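PDB 1WLU: phenylacetic acid degradation protein PaaI from Thermus thermophilus HB8, which probably acts as an acyl-CoA thioesterase of the hot dog fold in phenylacetic acid degradation. Local coordinates for residues Y44-S55 against A108-R116. Residues are numbered along the deposited sequence; the frame is centred on the assembly and turned at random.
Sequences YALADSAFALAS and ALFTGTVFR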
ATOM      1  N   TYR A  44      -2.910  12.941  -6.137  1.00 12.77           N
ATOM      2  CA  TYR A  44      -2.700  11.598  -6.655  1.00 13.18           C
ATOM      3  C   TYR A  44      -2.661  11.629  -8.182  1.00 13.41           C
ATOM      4  O   TYR A  44      -1.807  10.991  -8.794  1.00 12.86           O
ATOM      5  CB  TYR A  44      -3.805  10.651  -6.179  1.00 12.70           C
ATOM      6  CG  TYR A  44      -3.658   9.233  -6.695  1.00 12.14           C
ATOM      7  CD1 TYR A  44      -4.105   8.878  -7.970  1.00 13.19           C
ATOM      8  CD2 TYR A  44      -3.059   8.250  -5.911  1.00 13.59           C
ATOM      9  CE1 TYR A  44      -3.960   7.577  -8.449  1.00 14.52           C
ATOM     10  CE2 TYR A  44      -2.907   6.950  -6.377  1.00 14.81           C
ATOM     11  CZ  TYR A  44      -3.360   6.619  -7.642  1.00 15.32           C
ATOM     12  OH  TYR A  44      -3.219   5.323  -8.089  1.00 19.14           O
ATOM     13  N   ALA A  45      -3.577  12.373  -8.798  1.00 12.95           N
ATOM     14  CA  ALA A  45      -3.611  12.461 -10.255  1.00 13.18           C
ATOM     15  C   ALA A  45      -2.275  12.973 -10.785  1.00 12.80           C
ATOM     16  O   ALA A  45      -1.784  12.508 -11.815  1.00 13.19           O
ATOM     17  CB  ALA A  45      -4.740  13.381 -10.699  1.00 13.58           C
ATOM     18  N   LEU A  46      -1.695  13.934 -10.077  1.00 13.07           N
ATOM     19  CA  LEU A  46      -0.408  14.498 -10.461  1.00 12.68           C
ATOM     20  C   LEU A  46       0.668  13.414 -10.419  1.00 13.00           C
ATOM     21  O   LEU A  46       1.406  13.217 -11.384  1.00 13.50           O
ATOM     22  CB  LEU A  46      -0.035  15.636  -9.510  1.00 14.50           C
ATOM     23  CG  LEU A  46       1.310  16.321  -9.748  1.00 15.57           C
ATOM     24  CD1 LEU A  46       1.242  17.155 -11.022  1.00 18.34           C
ATOM     25  CD2 LEU A  46       1.645  17.206  -8.561  1.00 17.72           C
ATOM     26  N   ALA A  47       0.750  12.705  -9.297  1.00 12.50           N
ATOM     27  CA  ALA A  47       1.744  11.649  -9.144  1.00 12.56           C
ATOM     28  C   ALA A  47       1.510  10.523 -10.141  1.00 12.88           C
ATOM     29  O   ALA A  47       2.452  10.022 -10.758  1.00 13.03           O
ATOM     30  CB  ALA A  47       1.706  11.104  -7.721  1.00 12.09           C
ATOM     31  N   ASP A  48       0.251  10.130 -10.297  1.00 12.80           N
ATOM     32  CA  ASP A  48      -0.114   9.059 -11.211  1.00 13.20           C
ATOM     33  C   ASP A  48       0.256   9.401 -12.649  1.00 14.10           C
ATOM     34  O   ASP A  48       0.635   8.523 -13.424  1.00 14.04           O
ATOM     35  CB  ASP A  48      -1.616   8.785 -11.120  1.00 14.66           C
ATOM     36  CG  ASP A  48      -2.031   7.581 -11.925  1.00 17.48           C
ATOM     37  OD1 ASP A  48      -1.593   6.465 -11.583  1.00 21.61           O
ATOM     38  OD2 ASP A  48      -2.789   7.745 -12.901  1.00 18.77           O
ATOM     39  N   SER A  49       0.140  10.676 -13.006  1.00 13.59           N
ATOM     40  CA  SER A  49       0.478  11.104 -14.360  1.00 13.98           C
ATOM     41  C   SER A  49       1.978  10.950 -14.621  1.00 13.60           C
ATOM     42  O   SER A  49       2.378  10.499 -15.694  1.00 13.99           O
ATOM     43  CB  SER A  49       0.039  12.554 -14.584  1.00 14.37           C
ATOM     44  OG  SER A  49      -1.375  12.663 -14.532  1.00 15.77           O
ATOM     45  N   ALA A  50       2.804  11.322 -13.645  1.00 12.60           N
ATOM     46  CA  ALA A  50       4.251  11.182 -13.794  1.00 12.22           C
ATOM     47  C   ALA A  50       4.593   9.691 -13.858  1.00 13.11           C
ATOM     48  O   ALA A  50       5.449   9.268 -14.632  1.00 13.55           O
ATOM     49  CB  ALA A  50       4.962  11.842 -12.620  1.00 12.42           C
ATOM     50  N   PHE A  51       3.905   8.908 -13.029  1.00 12.24           N
ATOM     51  CA  PHE A  51       4.053   7.455 -12.954  1.00 12.17           C
ATOM     52  C   PHE A  51       3.716   6.831 -14.313  1.00 12.44           C
ATOM     53  O   PHE A  51       4.453   5.985 -14.825  1.00 12.62           O
ATOM     54  CB  PHE A  51       3.103   6.957 -11.851  1.00 12.36           C
ATOM     55  CG  PHE A  51       2.858   5.471 -11.835  1.00 12.07           C
ATOM     56  CD1 PHE A  51       3.891   4.572 -11.595  1.00 14.74           C
ATOM     57  CD2 PHE A  51       1.562   4.983 -11.956  1.00 14.49           C
ATOM     58  CE1 PHE A  51       3.631   3.210 -11.463  1.00 16.75           C
ATOM     59  CE2 PHE A  51       1.292   3.622 -11.827  1.00 13.35           C
ATOM     60  CZ  PHE A  51       2.330   2.738 -11.578  1.00 15.70           C
ATOM     61  N   ALA A  52       2.604   7.270 -14.896  1.00 12.59           N
ATOM     62  CA  ALA A  52       2.164   6.771 -16.192  1.00 14.10           C
ATOM     63  C   ALA A  52       3.177   7.071 -17.290  1.00 14.58           C
ATOM     64  O   ALA A  52       3.540   6.191 -18.070  1.00 14.42           O
ATOM     65  CB  ALA A  52       0.820   7.388 -16.551  1.00 15.24           C
ATOM     66  N   LEU A  53       3.635   8.315 -17.351  1.00 13.94           N
ATOM     67  CA  LEU A  53       4.598   8.693 -18.374  1.00 14.60           C
ATOM     68  C   LEU A  53       5.927   7.961 -18.210  1.00 14.71           C
ATOM     69  O   LEU A  53       6.467   7.420 -19.177  1.00 15.21           O
ATOM     70  CB  LEU A  53       4.814  10.210 -18.361  1.00 15.73           C
ATOM     71  CG  LEU A  53       3.609  11.020 -18.856  1.00 17.27           C
ATOM     72  CD1 LEU A  53       3.912  12.505 -18.758  1.00 19.13           C
ATOM     73  CD2 LEU A  53       3.280  10.636 -20.296  1.00 21.21           C
ATOM     74  N   ALA A  54       6.453   7.926 -16.989  1.00 14.02           N
ATOM     75  CA  ALA A  54       7.721   7.245 -16.753  1.00 14.59           C
ATOM     76  C   ALA A  54       7.641   5.766 -17.119  1.00 14.48           C
ATOM     77  O   ALA A  54       8.508   5.241 -17.814  1.00 15.13           O
ATOM     78  CB  ALA A  54       8.138   7.393 -15.294  1.00 13.69           C
ATOM     79  N   SER A  55       6.598   5.090 -16.652  1.00 13.82           N
ATOM     80  CA  SER A  55       6.460   3.669 -16.932  1.00 13.61           C
ATOM     81  C   SER A  55       6.251   3.354 -18.409  1.00 14.64           C
ATOM     82  O   SER A  55       6.782   2.366 -18.916  1.00 15.80           O
ATOM     83  CB  SER A  55       5.317   3.068 -16.101  1.00 14.45           C
ATOM     84  OG  SER A  55       4.072   3.687 -16.383  1.00 14.44           O
ATOM     85  N   ALA A 108       4.167  14.536  -0.462  1.00 12.93           N
ATOM     86  CA  ALA A 108       3.625  13.182  -0.485  1.00 11.65           C
ATOM     87  C   ALA A 108       4.581  12.241  -1.196  1.00 11.84           C
ATOM     88  O   ALA A 108       5.471  12.678  -1.926  1.00 12.64           O
ATOM     89  CB  ALA A 108       2.265  13.170  -1.189  1.00 12.74           C
ATOM     90  N   LEU A 109       4.390  10.948  -0.965  1.00 11.90           N
ATOM     91  CA  LEU A 109       5.208   9.914  -1.587  1.00 12.13           C
ATOM     92  C   LEU A 109       4.273   8.896  -2.224  1.00 12.44           C
ATOM     93  O   LEU A 109       3.384   8.357  -1.565  1.00 12.12           O
ATOM     94  CB  LEU A 109       6.083   9.214  -0.546  1.00 14.05           C
ATOM     95  CG  LEU A 109       6.924   8.050  -1.080  1.00 14.09           C
ATOM     96  CD1 LEU A 109       7.986   8.581  -2.028  1.00 16.24           C
ATOM     97  CD2 LEU A 109       7.573   7.308   0.081  1.00 16.39           C
ATOM     98  N   PHE A 110       4.493   8.634  -3.506  1.00 12.54           N
ATOM     99  CA  PHE A 110       3.687   7.691  -4.271  1.00 12.38           C
ATOM    100  C   PHE A 110       4.579   6.522  -4.678  1.00 12.19           C
ATOM    101  O   PHE A 110       5.719   6.712  -5.095  1.00 13.70           O
ATOM    102  CB  PHE A 110       3.115   8.442  -5.490  1.00 12.18           C
ATOM    103  CG  PHE A 110       2.408   7.577  -6.504  1.00 12.89           C
ATOM    104  CD1 PHE A 110       3.123   6.705  -7.323  1.00 13.53           C
ATOM    105  CD2 PHE A 110       1.036   7.715  -6.709  1.00 12.87           C
ATOM    106  CE1 PHE A 110       2.481   5.990  -8.337  1.00 14.29           C
ATOM    107  CE2 PHE A 110       0.389   7.004  -7.720  1.00 15.07           C
ATOM    108  CZ  PHE A 110       1.115   6.144  -8.534  1.00 14.19           C
ATOM    109  N   THR A 111       4.061   5.311  -4.518  1.00 11.17           N
ATOM    110  CA  THR A 111       4.789   4.101  -4.877  1.00 12.05           C
ATOM    111  C   THR A 111       3.829   3.296  -5.743  1.00 12.66           C
ATOM    112  O   THR A 111       2.729   2.972  -5.305  1.00 14.43           O
ATOM    113  CB  THR A 111       5.153   3.281  -3.622  1.00 14.00           C
ATOM    114  OG1 THR A 111       5.783   4.135  -2.657  1.00 15.43           O
ATOM    115  CG2 THR A 111       6.109   2.150  -3.986  1.00 15.92           C
ATOM    116  N   GLY A 112       4.227   2.972  -6.967  1.00 12.42           N
ATOM    117  CA  GLY A 112       3.323   2.232  -7.828  1.00 12.68           C
ATOM    118  C   GLY A 112       3.958   1.162  -8.687  1.00 12.72           C
ATOM    119  O   GLY A 112       5.119   1.269  -9.078  1.00 12.21           O
ATOM    120  N   THR A 113       3.182   0.122  -8.972  1.00 12.07           N
ATOM    121  CA  THR A 113       3.643  -0.980  -9.798  1.00 12.54           C
ATOM    122  C   THR A 113       2.706  -1.149 -10.981  1.00 12.96           C
ATOM    123  O   THR A 113       1.484  -1.093 -10.832  1.00 12.45           O
ATOM    124  CB  THR A 113       3.689  -2.286  -8.991  1.00 12.03           C
ATOM    125  OG1 THR A 113       4.706  -2.176  -7.990  1.00 13.27           O
ATOM    126  CG2 THR A 113       3.997  -3.475  -9.898  1.00 13.63           C
ATOM    127  N   VAL A 114       3.290  -1.340 -12.159  1.00 12.63           N
ATOM    128  CA  VAL A 114       2.516  -1.526 -13.378  1.00 13.56           C
ATOM    129  C   VAL A 114       2.683  -2.930 -13.923  1.00 13.78           C
ATOM    130  O   VAL A 114       3.615  -3.656 -13.563  1.00 13.99           O
ATOM    131  CB  VAL A 114       2.964  -0.576 -14.525  1.00 13.61           C
ATOM    132  CG1 VAL A 114       2.707   0.864 -14.159  1.00 15.21           C
ATOM    133  CG2 VAL A 114       4.441  -0.804 -14.845  1.00 14.67           C
ATOM    134  N   PHE A 115       1.756  -3.297 -14.799  1.00 14.85           N
ATOM    135  CA  PHE A 115       1.794  -4.571 -15.488  1.00 15.56           C
ATOM    136  C   PHE A 115       2.184  -4.163 -16.905  1.00 16.42           C
ATOM    137  O   PHE A 115       1.563  -3.272 -17.488  1.00 17.53           O
ATOM    138  CB  PHE A 115       0.413  -5.231 -15.484  1.00 18.13           C
ATOM    139  CG  PHE A 115       0.356  -6.514 -16.263  1.00 21.19           C
ATOM    140  CD1 PHE A 115      -0.081  -6.523 -17.584  1.00 23.13           C
ATOM    141  CD2 PHE A 115       0.759  -7.712 -15.684  1.00 22.87           C
ATOM    142  CE1 PHE A 115      -0.115  -7.709 -18.316  1.00 24.98           C
ATOM    143  CE2 PHE A 115       0.730  -8.902 -16.406  1.00 25.01           C
ATOM    144  CZ  PHE A 115       0.292  -8.900 -17.725  1.00 24.43           C
ATOM    145  N   ARG A 116       3.229  -4.784 -17.440  1.00 17.29           N
ATOM    146  CA  ARG A 116       3.691  -4.458 -18.785  1.00 18.25           C
ATOM    147  C   ARG A 116       2.938  -5.301 -19.803  1.00 20.45           C
ATOM    148  O   ARG A 116       2.999  -6.530 -19.774  1.00 20.76           O
ATOM    149  CB  ARG A 116       5.197  -4.699 -18.887  1.00 18.31           C
ATOM    150  CG  ARG A 116       5.993  -3.976 -17.806  1.00 19.37           C
ATOM    151  CD  ARG A 116       7.484  -4.179 -17.986  1.00 18.34           C
ATOM    152  NE  ARG A 116       7.980  -3.486 -19.171  1.00 17.98           N
ATOM    153  CZ  ARG A 116       9.173  -3.696 -19.716  1.00 18.64           C
ATOM    154  NH1 ARG A 116      10.002  -4.585 -19.184  1.00 18.91           N
ATOM    155  NH2 ARG A 116       9.539  -3.012 -20.791  1.00 18.94           N
TER
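Asp48 N donates to Tyr44 O at 2.7 Å, a tight helical bond between two residues that both touch the Phe110 ring. Nearer the N-terminal end of the helix, Phe110 projects from the strand toward Tyr44, Ala47 and Phe51. Ala47 C lies over one face of its ring, while Ala47 CB packs against CD2 at 3.6 Å, and the Tyr44 ring slants across CE2 with the two planes at 55°. The opposite rim of Phe110 lies over one face of Phe51, CE1 standing 3.6 Å from Phe51 CG.

This is the core of the hot dog fold: helix 40-56 is the sausage, and strand 105-116 belongs to the antiparallel sheet that wraps it, crossing here at -42°. With CG anti to the backbone N (chi1 166°), Phe51 sends its ring toward the strand, where CE1 comes 3.4 Å from Gly112 O. Having no side chain, Gly112 leaves room for that ring. Packing is tight at its tip: CZ is 3.2 Å from Val114 CG1. The same methyl also rests against CB and OG of Ser55. Cut back to an alanine, Phe51 would probably leave Gly112 and Val114 CG1 facing a gap and the CE1 side of Phe110 less firmly held. Phe51 also packs on Ala63, which contacts CoA in another structure of this protein. At the other end, Tyr44 OH hydrogen-bonds Tyr70 OH of the second subunit, and its ring stacks on Tyr44 of that same subunit.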